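Serine repeat antigen 5 (Plasmodium falciparum, PDB 6X42) is a papain-family pseudo-protease of the malaria parasite, whose zymogen-like form probably lacks ordinary cysteine-protease activity. Local coordinates at residues 51-56 with 218-223; 188-193 with 273-278; 201-206 with 248-253. All coordinates share one frame; numbering follows the deposited sequence.

Contact 1. Residues 51-56 with 218-223; sequences DTSWIF and DHAVNI. With EDO (1,2-ethanediol), chain F.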
loop_
_atom_site.group_PDB
_atom_site.type_symbol
_atom_site.label_atom_id
_atom_site.label_comp_id
_atom_site.label_asym_id
_atom_site.label_seq_id
_atom_site.Cartn_x
_atom_site.Cartn_y
_atom_site.Cartn_z
ATOM N N ASP A 51 6.012 -14.422 0.696
ATOM C CA ASP A 51 5.121 -13.548 1.478
ATOM C C ASP A 51 5.748 -12.169 1.650
ATOM O O ASP A 51 6.138 -11.753 2.741
ATOM C CB ASP A 51 4.814 -14.178 2.822
ATOM C CG ASP A 51 3.793 -13.396 3.626
ATOM O OD1 ASP A 51 3.150 -12.478 3.075
ATOM O OD2 ASP A 51 3.611 -13.733 4.818
ATOM N N THR A 52 5.822 -11.457 0.520
ATOM C CA THR A 52 6.534 -10.187 0.459
ATOM C C THR A 52 5.607 -9.004 0.194
ATOM O O THR A 52 6.088 -7.907 -0.116
ATOM C CB THR A 52 7.657 -10.252 -0.582
ATOM O OG1 THR A 52 7.091 -10.782 -1.773
ATOM C CG2 THR A 52 8.836 -11.110 -0.097
ATOM N N SER A 53 4.294 -9.176 0.366
ATOM C CA SER A 53 3.383 -8.056 0.132
ATOM C C SER A 53 3.698 -6.859 1.020
ATOM O O SER A 53 3.447 -5.716 0.619
ATOM C CB SER A 53 1.924 -8.467 0.319
ATOM O OG SER A 53 1.608 -8.715 1.688
ATOM N N TRP A 54 4.214 -7.093 2.230
ATOM C CA TRP A 54 4.554 -5.972 3.102
ATOM C C TRP A 54 5.521 -5.024 2.400
ATOM O O TRP A 54 5.454 -3.803 2.586
ATOM C CB TRP A 54 5.122 -6.479 4.426
ATOM C CG TRP A 54 6.416 -7.249 4.340
ATOM C CD1 TRP A 54 6.570 -8.540 3.932
ATOM C CD2 TRP A 54 7.712 -6.773 4.677
ATOM N NE1 TRP A 54 7.895 -8.897 4.004
ATOM C CE2 TRP A 54 8.614 -7.830 4.458
ATOM C CE3 TRP A 54 8.205 -5.558 5.159
ATOM C CZ2 TRP A 54 9.977 -7.715 4.711
ATOM C CZ3 TRP A 54 9.559 -5.440 5.389
ATOM C CH2 TRP A 54 10.428 -6.516 5.165
ATOM N N ILE A 55 6.429 -5.572 1.589
ATOM C CA ILE A 55 7.392 -4.766 0.844
ATOM C C ILE A 55 6.719 -4.063 -0.331
ATOM O O ILE A 55 6.911 -2.866 -0.551
ATOM C CB ILE A 55 8.567 -5.630 0.353
ATOM C CG1 ILE A 55 9.212 -6.413 1.483
ATOM C CG2 ILE A 55 9.600 -4.725 -0.331
ATOM C CD1 ILE A 55 10.333 -7.368 1.008
ATOM N N PHE A 56 5.945 -4.800 -1.127
ATOM C CA PHE A 56 5.300 -4.201 -2.293
ATOM C C PHE A 56 4.353 -3.076 -1.902
ATOM O O PHE A 56 4.361 -2.005 -2.516
ATOM C CB PHE A 56 4.600 -5.287 -3.133
ATOM C CG PHE A 56 5.581 -6.139 -3.914
ATOM C CD1 PHE A 56 6.099 -7.311 -3.374
ATOM C CD2 PHE A 56 6.043 -5.731 -5.141
ATOM C CE1 PHE A 56 7.050 -8.052 -4.055
ATOM C CE2 PHE A 56 6.983 -6.477 -5.834
ATOM C CZ PHE A 56 7.494 -7.639 -5.276
ATOM N N ASP A 218 -3.243 -10.539 7.199
ATOM C CA ASP A 218 -1.960 -11.164 6.907
ATOM C C ASP A 218 -1.368 -10.756 5.570
ATOM O O ASP A 218 -0.323 -11.299 5.212
ATOM C CB ASP A 218 -2.064 -12.703 6.994
ATOM C CG ASP A 218 -3.012 -13.288 5.954
ATOM O OD1 ASP A 218 -3.468 -12.531 5.062
ATOM O OD2 ASP A 218 -3.291 -14.505 6.028
ATOM N N HIS A 219 -1.936 -9.776 4.863
ATOM C CA HIS A 219 -1.509 -9.463 3.509
ATOM C C HIS A 219 -1.718 -7.976 3.300
ATOM O O HIS A 219 -2.800 -7.450 3.568
ATOM C CB HIS A 219 -2.339 -10.310 2.520
ATOM C CG HIS A 219 -1.999 -10.068 1.092
ATOM N ND1 HIS A 219 -0.809 -10.463 0.524
ATOM C CD2 HIS A 219 -2.719 -9.489 0.106
ATOM C CE1 HIS A 219 -0.798 -10.085 -0.740
ATOM N NE2 HIS A 219 -1.942 -9.485 -1.018
ATOM N N ALA A 220 -0.672 -7.312 2.837
ATOM C CA ALA A 220 -0.696 -5.878 2.618
ATOM C C ALA A 220 -1.015 -5.552 1.162
ATOM O O ALA A 220 -0.477 -6.169 0.249
ATOM C CB ALA A 220 0.637 -5.244 2.986
ATOM N N VAL A 221 -1.928 -4.596 0.975
ATOM C CA VAL A 221 -2.370 -4.076 -0.307
ATOM C C VAL A 221 -2.350 -2.551 -0.206
ATOM O O VAL A 221 -1.887 -2.001 0.785
ATOM C CB VAL A 221 -3.761 -4.616 -0.690
ATOM C CG1 VAL A 221 -3.707 -6.124 -0.911
ATOM C CG2 VAL A 221 -4.792 -4.258 0.378
ATOM N N ASN A 222 -2.815 -1.849 -1.246
ATOM C CA ASN A 222 -2.920 -0.394 -1.169
ATOM C C ASN A 222 -4.324 0.027 -1.556
ATOM O O ASN A 222 -4.862 -0.439 -2.563
ATOM C CB ASN A 222 -1.918 0.300 -2.090
ATOM C CG ASN A 222 -0.485 -0.021 -1.731
ATOM O OD1 ASN A 222 0.115 -0.939 -2.297
ATOM N ND2 ASN A 222 0.063 0.709 -0.755
ATOM N N ILE A 223 -4.896 0.958 -0.798
ATOM C CA ILE A 223 -6.084 1.669 -1.259
ATOM C C ILE A 223 -5.606 2.853 -2.076
ATOM O O ILE A 223 -4.763 3.636 -1.617
ATOM C CB ILE A 223 -6.989 2.091 -0.095
ATOM C CG1 ILE A 223 -7.541 0.865 0.628
ATOM C CG2 ILE A 223 -8.122 2.973 -0.615
ATOM C CD1 ILE A 223 -8.240 1.195 1.942
HETATM C C1 EDO F . -0.402 -14.299 2.693
HETATM O O1 EDO F . 0.206 -13.640 3.808
HETATM C C2 EDO F . -0.305 -15.800 2.896
HETATM O O2 EDO F . 1.075 -16.125 3.076
HETATM O O HOH W 1 1.914 -11.649 0.893
HETATM O O HOH W 2 2.133 -11.967 6.256
#
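Ser53, in the first turn of helix 53-68, meets His219 and Ala220 at the start of strand 219-230, and this is the tight part of the contact. Its chi1 of 70° sets OG between the backbone N and the carbonyl carbon, where OG accepts a bond from Ala220 N at 2.9 Å, nearly straight at 163°. Ser53 OG also lies 3.2 Å from His219 ND1, oblique to the imidazole, while Ser53 CB comes within 3.3 Å of His219 CE1. Ala220 CB packs 4.0 Å from Trp54 CA. The other side is loose: Asp51 and Asp218 are joined chiefly through solvent. One water donates to Asp51 OD1 at 2.6 Å and also bonds His219 ND1, in the plane of that ring. A second donates to Asp51 OD2 (2.7 Å) and to Asp218 O, which a 1,2-ethanediol, probably from crystallisation, reaches as well with O1 (2.8 Å from Asp218 O). Beyond the pair, His219 NE2 bonds Asn244 OD1, and Gln47 touches Ser53. A helix-start residue facing a strand histidine backed by asparagine matches the active-site layout of papain-like proteases, in which Ser53 probably takes the place of the nucleophilic cysteine.

Contact 2. Residues 188-193 with 273-278; sequences SVIAYI and SVVIFN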
loop_
_atom_site.group_PDB
_atom_site.type_symbol
_atom_site.label_atom_id
_atom_site.label_comp_id
_atom_site.label_asym_id
_atom_site.label_seq_id
_atom_site.Cartn_x
_atom_site.Cartn_y
_atom_site.Cartn_z
ATOM N N SER A 188 -2.035 7.196 -1.932
ATOM C CA SER A 188 -2.371 5.843 -1.511
ATOM C C SER A 188 -2.299 5.794 0.011
ATOM O O SER A 188 -1.714 6.677 0.651
ATOM C CB SER A 188 -1.383 4.814 -2.062
ATOM O OG SER A 188 -0.060 5.042 -1.559
ATOM N N VAL A 189 -2.838 4.708 0.569
ATOM C CA VAL A 189 -2.437 4.228 1.882
ATOM C C VAL A 189 -2.060 2.758 1.744
ATOM O O VAL A 189 -2.419 2.089 0.772
ATOM C CB VAL A 189 -3.522 4.404 2.967
ATOM C CG1 VAL A 189 -3.910 5.857 3.118
ATOM C CG2 VAL A 189 -4.742 3.516 2.678
ATOM N N ILE A 190 -1.323 2.253 2.732
ATOM C CA ILE A 190 -1.132 0.823 2.914
ATOM C C ILE A 190 -2.357 0.302 3.648
ATOM O O ILE A 190 -2.823 0.945 4.596
ATOM C CB ILE A 190 0.149 0.566 3.725
ATOM C CG1 ILE A 190 1.377 1.204 3.073
ATOM C CG2 ILE A 190 0.324 -0.940 3.938
ATOM C CD1 ILE A 190 2.548 1.357 4.050
ATOM N N ALA A 191 -2.894 -0.836 3.219
ATOM C CA ALA A 191 -4.021 -1.447 3.918
ATOM C C ALA A 191 -3.729 -2.911 4.172
ATOM O O ALA A 191 -3.102 -3.576 3.336
ATOM C CB ALA A 191 -5.337 -1.316 3.132
ATOM N N TYR A 192 -4.211 -3.438 5.284
ATOM C CA TYR A 192 -4.044 -4.865 5.628
ATOM C C TYR A 192 -5.373 -5.574 5.464
ATOM O O TYR A 192 -6.350 -5.032 5.875
ATOM C CB TYR A 192 -3.473 -5.087 7.030
ATOM C CG TYR A 192 -2.005 -5.406 6.958
ATOM C CD1 TYR A 192 -1.053 -4.417 7.115
ATOM C CD2 TYR A 192 -1.571 -6.674 6.617
ATOM C CE1 TYR A 192 0.296 -4.695 6.995
ATOM C CE2 TYR A 192 -0.225 -6.969 6.487
ATOM C CZ TYR A 192 0.713 -5.976 6.684
ATOM O OH TYR A 192 2.042 -6.249 6.560
ATOM N N ILE A 193 -5.356 -6.724 4.820
ATOM C CA ILE A 193 -6.487 -7.618 4.649
ATOM C C ILE A 193 -6.038 -9.036 4.992
ATOM O O ILE A 193 -4.854 -9.326 5.138
ATOM C CB ILE A 193 -7.063 -7.566 3.214
ATOM C CG1 ILE A 193 -6.052 -8.069 2.170
ATOM C CG2 ILE A 193 -7.493 -6.141 2.880
ATOM C CD1 ILE A 193 -6.679 -8.271 0.786
ATOM N N SER A 273 -6.967 -2.617 8.695
ATOM C CA SER A 273 -6.190 -1.497 9.177
ATOM C C SER A 273 -5.542 -0.820 7.988
ATOM O O SER A 273 -5.405 -1.405 6.907
ATOM C CB SER A 273 -5.153 -1.957 10.203
ATOM O OG SER A 273 -4.397 -3.055 9.745
ATOM N N VAL A 274 -5.130 0.424 8.214
ATOM C CA VAL A 274 -4.351 1.174 7.244
ATOM C C VAL A 274 -3.132 1.771 7.925
ATOM O O VAL A 274 -3.155 2.074 9.123
ATOM C CB VAL A 274 -5.186 2.262 6.539
ATOM C CG1 VAL A 274 -6.331 1.666 5.711
ATOM C CG2 VAL A 274 -5.743 3.274 7.496
ATOM N N VAL A 275 -2.090 1.995 7.129
ATOM C CA VAL A 275 -0.845 2.605 7.571
ATOM C C VAL A 275 -0.453 3.695 6.585
ATOM O O VAL A 275 -0.541 3.511 5.362
ATOM C CB VAL A 275 0.291 1.568 7.716
ATOM C CG1 VAL A 275 1.583 2.217 8.176
ATOM C CG2 VAL A 275 -0.104 0.470 8.663
ATOM N N ILE A 276 -0.003 4.825 7.122
ATOM C CA ILE A 276 0.584 5.908 6.341
ATOM C C ILE A 276 1.991 6.183 6.855
ATOM O O ILE A 276 2.288 6.002 8.041
ATOM C CB ILE A 276 -0.250 7.201 6.325
ATOM C CG1 ILE A 276 -0.367 7.807 7.701
ATOM C CG2 ILE A 276 -1.636 6.921 5.776
ATOM C CD1 ILE A 276 -0.956 9.204 7.688
ATOM N N PHE A 277 2.876 6.554 5.930
ATOM C CA PHE A 277 4.238 6.933 6.262
ATOM C C PHE A 277 4.339 8.446 6.365
ATOM O O PHE A 277 3.798 9.172 5.518
ATOM C CB PHE A 277 5.202 6.421 5.210
ATOM C CG PHE A 277 5.400 4.915 5.204
ATOM C CD1 PHE A 277 5.082 4.113 6.294
ATOM C CD2 PHE A 277 5.955 4.300 4.085
ATOM C CE1 PHE A 277 5.306 2.743 6.249
ATOM C CE2 PHE A 277 6.185 2.924 4.051
ATOM C CZ PHE A 277 5.873 2.160 5.131
ATOM N N ASN A 278 5.048 8.912 7.385
ATOM C CA ASN A 278 5.246 10.340 7.628
ATOM C C ASN A 278 6.671 10.687 7.216
ATOM O O ASN A 278 7.624 10.398 7.941
ATOM C CB ASN A 278 4.982 10.621 9.094
ATOM C CG ASN A 278 3.598 10.182 9.527
ATOM O OD1 ASN A 278 2.613 10.452 8.846
ATOM N ND2 ASN A 278 3.519 9.482 10.645
#
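Ile190 and Val275 form an antiparallel hydrogen-bonded pair of strands 189-193 and 273-277: Val275 N donates to Ile190 O at 2.8 Å, and Ile190 N donates to Val275 O at 3.0 Å. Tyr192 N also donates to Ser273 O. Between these bonds Ala191 and Val274 make a non-hydrogen-bonded pair, their CA atoms just 4.2 Å apart, with Val274 CA bringing a CA-H...O contact to Ile190 O at 3.1 Å. Side chains add a second shell on both faces of the sheet. On the face of Ile190 and Val275, the CB atoms of these two lie 4.1 Å apart. From there the isoleucine extends, chi2 162°, to put CD1 over one face of the Phe277 ring, 3.6 Å from CZ and 25° off the ring normal, a CH-pi contact displaced toward the rim. The second face is that of Ala191 and Val274; Val189, one residue before Ile190, sets CG2 3.9 Å from Val274 CG1 and CG1 3.7 Å from Ile276 CG2. Outward again, Phe277 is positioned by His61, which bonds its N and meets its ring. Helix 99-109 packs on Val275 and Phe277, helix 172-186 on Val189 and Val274, and strand 219-230 pairs with the other edge of strand 189-193.

Contact 3. Residues 201-206 with 248-253; sequences YEFSGK and PYWGDE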
loop_
_atom_site.group_PDB
_atom_site.type_symbol
_atom_site.label_atom_id
_atom_site.label_comp_id
_atom_site.label_asym_id
_atom_site.label_seq_id
_atom_site.Cartn_x
_atom_site.Cartn_y
_atom_site.Cartn_z
ATOM N N TYR A 201 -13.430 -17.403 -6.341
ATOM C CA TYR A 201 -13.518 -17.347 -7.795
ATOM C C TYR A 201 -14.053 -15.994 -8.276
ATOM O O TYR A 201 -13.649 -15.480 -9.327
ATOM C CB TYR A 201 -14.461 -18.471 -8.237
ATOM C CG TYR A 201 -14.810 -18.431 -9.697
ATOM C CD1 TYR A 201 -13.925 -18.893 -10.653
ATOM C CD2 TYR A 201 -16.026 -17.920 -10.120
ATOM C CE1 TYR A 201 -14.244 -18.844 -12.005
ATOM C CE2 TYR A 201 -16.359 -17.879 -11.458
ATOM C CZ TYR A 201 -15.464 -18.332 -12.394
ATOM O OH TYR A 201 -15.805 -18.279 -13.729
ATOM N N GLU A 202 -14.970 -15.406 -7.518
ATOM C CA GLU A 202 -15.656 -14.186 -7.904
ATOM C C GLU A 202 -14.737 -12.965 -7.940
ATOM O O GLU A 202 -15.123 -11.938 -8.509
ATOM C CB GLU A 202 -16.781 -13.989 -6.882
ATOM C CG GLU A 202 -17.937 -14.993 -6.969
ATOM C CD GLU A 202 -17.692 -16.286 -6.146
ATOM O OE1 GLU A 202 -16.682 -16.324 -5.377
ATOM O OE2 GLU A 202 -18.560 -17.206 -6.184
ATOM N N PHE A 203 -13.537 -13.040 -7.364
ATOM C CA PHE A 203 -12.644 -11.886 -7.368
ATOM C C PHE A 203 -12.007 -11.647 -8.723
ATOM O O PHE A 203 -11.370 -10.606 -8.907
ATOM C CB PHE A 203 -11.595 -11.997 -6.256
ATOM C CG PHE A 203 -12.011 -11.317 -4.992
ATOM C CD1 PHE A 203 -11.522 -10.060 -4.669
ATOM C CD2 PHE A 203 -12.930 -11.911 -4.133
ATOM C CE1 PHE A 203 -11.918 -9.429 -3.518
ATOM C CE2 PHE A 203 -13.347 -11.260 -2.997
ATOM C CZ PHE A 203 -12.839 -10.031 -2.689
ATOM N N SER A 204 -12.170 -12.552 -9.684
ATOM C CA SER A 204 -11.831 -12.229 -11.065
ATOM C C SER A 204 -13.017 -11.477 -11.647
ATOM O O SER A 204 -14.160 -11.908 -11.498
ATOM C CB SER A 204 -11.562 -13.498 -11.880
ATOM O OG SER A 204 -10.563 -14.307 -11.288
ATOM N N GLY A 205 -12.766 -10.372 -12.316
ATOM C CA GLY A 205 -13.847 -9.604 -12.900
ATOM C C GLY A 205 -13.972 -8.233 -12.272
ATOM O O GLY A 205 -13.170 -7.826 -11.438
ATOM N N LYS A 206 -15.015 -7.518 -12.695
ATOM C CA LYS A 206 -15.096 -6.073 -12.493
ATOM C C LYS A 206 -16.153 -5.636 -11.492
ATOM O O LYS A 206 -16.321 -4.433 -11.270
ATOM C CB LYS A 206 -15.334 -5.367 -13.832
ATOM C CG LYS A 206 -14.104 -5.361 -14.739
ATOM C CD LYS A 206 -14.463 -5.223 -16.207
ATOM C CE LYS A 206 -13.203 -5.213 -17.081
ATOM N NZ LYS A 206 -12.155 -4.255 -16.596
ATOM N N PRO A 248 -0.677 -8.526 -13.081
ATOM C CA PRO A 248 -1.747 -7.812 -13.792
ATOM C C PRO A 248 -2.847 -8.698 -14.350
ATOM O O PRO A 248 -3.787 -8.173 -14.954
ATOM C CB PRO A 248 -0.990 -7.111 -14.919
ATOM C CG PRO A 248 0.165 -8.052 -15.212
ATOM C CD PRO A 248 0.576 -8.564 -13.849
ATOM N N TYR A 249 -2.798 -10.006 -14.149
ATOM C CA TYR A 249 -3.865 -10.911 -14.568
ATOM C C TYR A 249 -4.738 -11.358 -13.405
ATOM O O TYR A 249 -5.728 -12.073 -13.622
ATOM C CB TYR A 249 -3.280 -12.089 -15.373
ATOM C CG TYR A 249 -2.430 -11.570 -16.503
ATOM C CD1 TYR A 249 -3.004 -11.020 -17.635
ATOM C CD2 TYR A 249 -1.044 -11.590 -16.416
ATOM C CE1 TYR A 249 -2.192 -10.518 -18.675
ATOM C CE2 TYR A 249 -0.255 -11.098 -17.406
ATOM C CZ TYR A 249 -0.822 -10.556 -18.527
ATOM O OH TYR A 249 0.008 -10.081 -19.517
ATOM N N TRP A 250 -4.430 -10.916 -12.192
ATOM C CA TRP A 250 -5.238 -11.216 -11.028
ATOM C C TRP A 250 -6.312 -10.141 -10.880
ATOM O O TRP A 250 -6.044 -8.947 -11.049
ATOM C CB TRP A 250 -4.346 -11.275 -9.763
ATOM C CG TRP A 250 -5.206 -11.622 -8.614
ATOM C CD1 TRP A 250 -5.601 -12.868 -8.233
ATOM C CD2 TRP A 250 -5.894 -10.712 -7.761
ATOM N NE1 TRP A 250 -6.483 -12.797 -7.207
ATOM C CE2 TRP A 250 -6.696 -11.481 -6.895
ATOM C CE3 TRP A 250 -5.899 -9.318 -7.630
ATOM C CZ2 TRP A 250 -7.507 -10.911 -5.924
ATOM C CZ3 TRP A 250 -6.715 -8.758 -6.675
ATOM C CH2 TRP A 250 -7.512 -9.549 -5.827
ATOM N N GLY A 251 -7.522 -10.557 -10.524
ATOM C CA GLY A 251 -8.566 -9.579 -10.194
ATOM C C GLY A 251 -9.025 -8.849 -11.433
ATOM O O GLY A 251 -9.384 -9.473 -12.434
ATOM N N ASP A 252 -9.050 -7.523 -11.370
ATOM C CA ASP A 252 -9.376 -6.650 -12.500
ATOM C C ASP A 252 -8.098 -5.894 -12.883
ATOM O O ASP A 252 -7.792 -4.824 -12.347
ATOM C CB ASP A 252 -10.501 -5.711 -12.105
ATOM C CG ASP A 252 -10.976 -4.842 -13.246
ATOM O OD1 ASP A 252 -10.570 -5.041 -14.411
ATOM O OD2 ASP A 252 -11.799 -3.951 -12.964
ATOM N N GLU A 253 -7.292 -6.514 -13.743
ATOM C CA GLU A 253 -5.999 -5.957 -14.155
ATOM C C GLU A 253 -5.063 -5.687 -12.974
ATOM O O GLU A 253 -4.237 -4.766 -13.006
ATOM C CB GLU A 253 -6.165 -4.716 -15.027
ATOM C CG GLU A 253 -6.925 -5.011 -16.327
ATOM C CD GLU A 253 -7.201 -3.779 -17.179
ATOM O OE1 GLU A 253 -6.407 -2.822 -17.115
ATOM O OE2 GLU A 253 -8.183 -3.798 -17.953
HETATM O O HOH W 3 -13.021 -2.018 -14.623
#
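Lys206 and Asp252 are brought together by two torsions: the lysine chain bends at its last bond, chi4 -49°, which turns NZ back, while Asp252 holds CG anti to its backbone N, chi1 -176°. The two side chains cross at about a right angle. Lys206 NZ then donates to Asp252 OD1 at 2.8 Å, closing a salt bridge on the syn side of that oxygen and 21° out of the carboxylate plane. The other oxygen is used too: Lys206 CG packs 3.2 Å from Asp252 OD2, and a water that donates to OD2 accepts from NZ, so the ammonium grips the carboxylate both directly and through solvent. Glu253 adds a further negative charge, with OE2 4.2 Å from Lys206 NZ, too far for a salt bridge. Next to this polar end the backbones approach closely, Gly251 CA making a CA-H...O contact with Phe203 O at 3.3 Å. Gly251 has a positive phi, and a CB there would run into the indole of its neighbour Trp250. On the side of Phe203 and Trp250, Phe203 CD1 touches Trp250 CH2 at 4.2 Å, and each ring has an edge-to-face partner, Phe256 for Phe203 and Trp246 for Trp250. The 248-253 loop follows Asn244 and Trp246, and its Trp250 and Gly251 are the second Trp-Gly of the Asn-Ser-Trp-Gly-x-x-Trp-Gly motif of papain-family proteases, here tied to a surface loop.

How the contacts relate
Contacts 1 and 2 adjoin, their centres 10 Å apart, because strands 219-230 and 189-193 are neighbours in one mixed sheet: Val221 N lies 2.8 Å from Ala191 O and Asp218 N 2.9 Å from Ile193 O, probable hydrogen bonds. Contact 3 is peripheral, about 17 Å from contact 1 and 22 Å from contact 2 between centres, and touches neither. Along the chain the order is 51-56, 188-193, 201-206, 218-223, 248-253 and 273-278, so contact 1 alternates with both others, whereas contact 3 falls between the two strands of contact 2. The sheet thus carries the strand that faces helix 53-68 across the papain-type cleft, while contact 3 joins two surface loops about 18 Å from the chain centre.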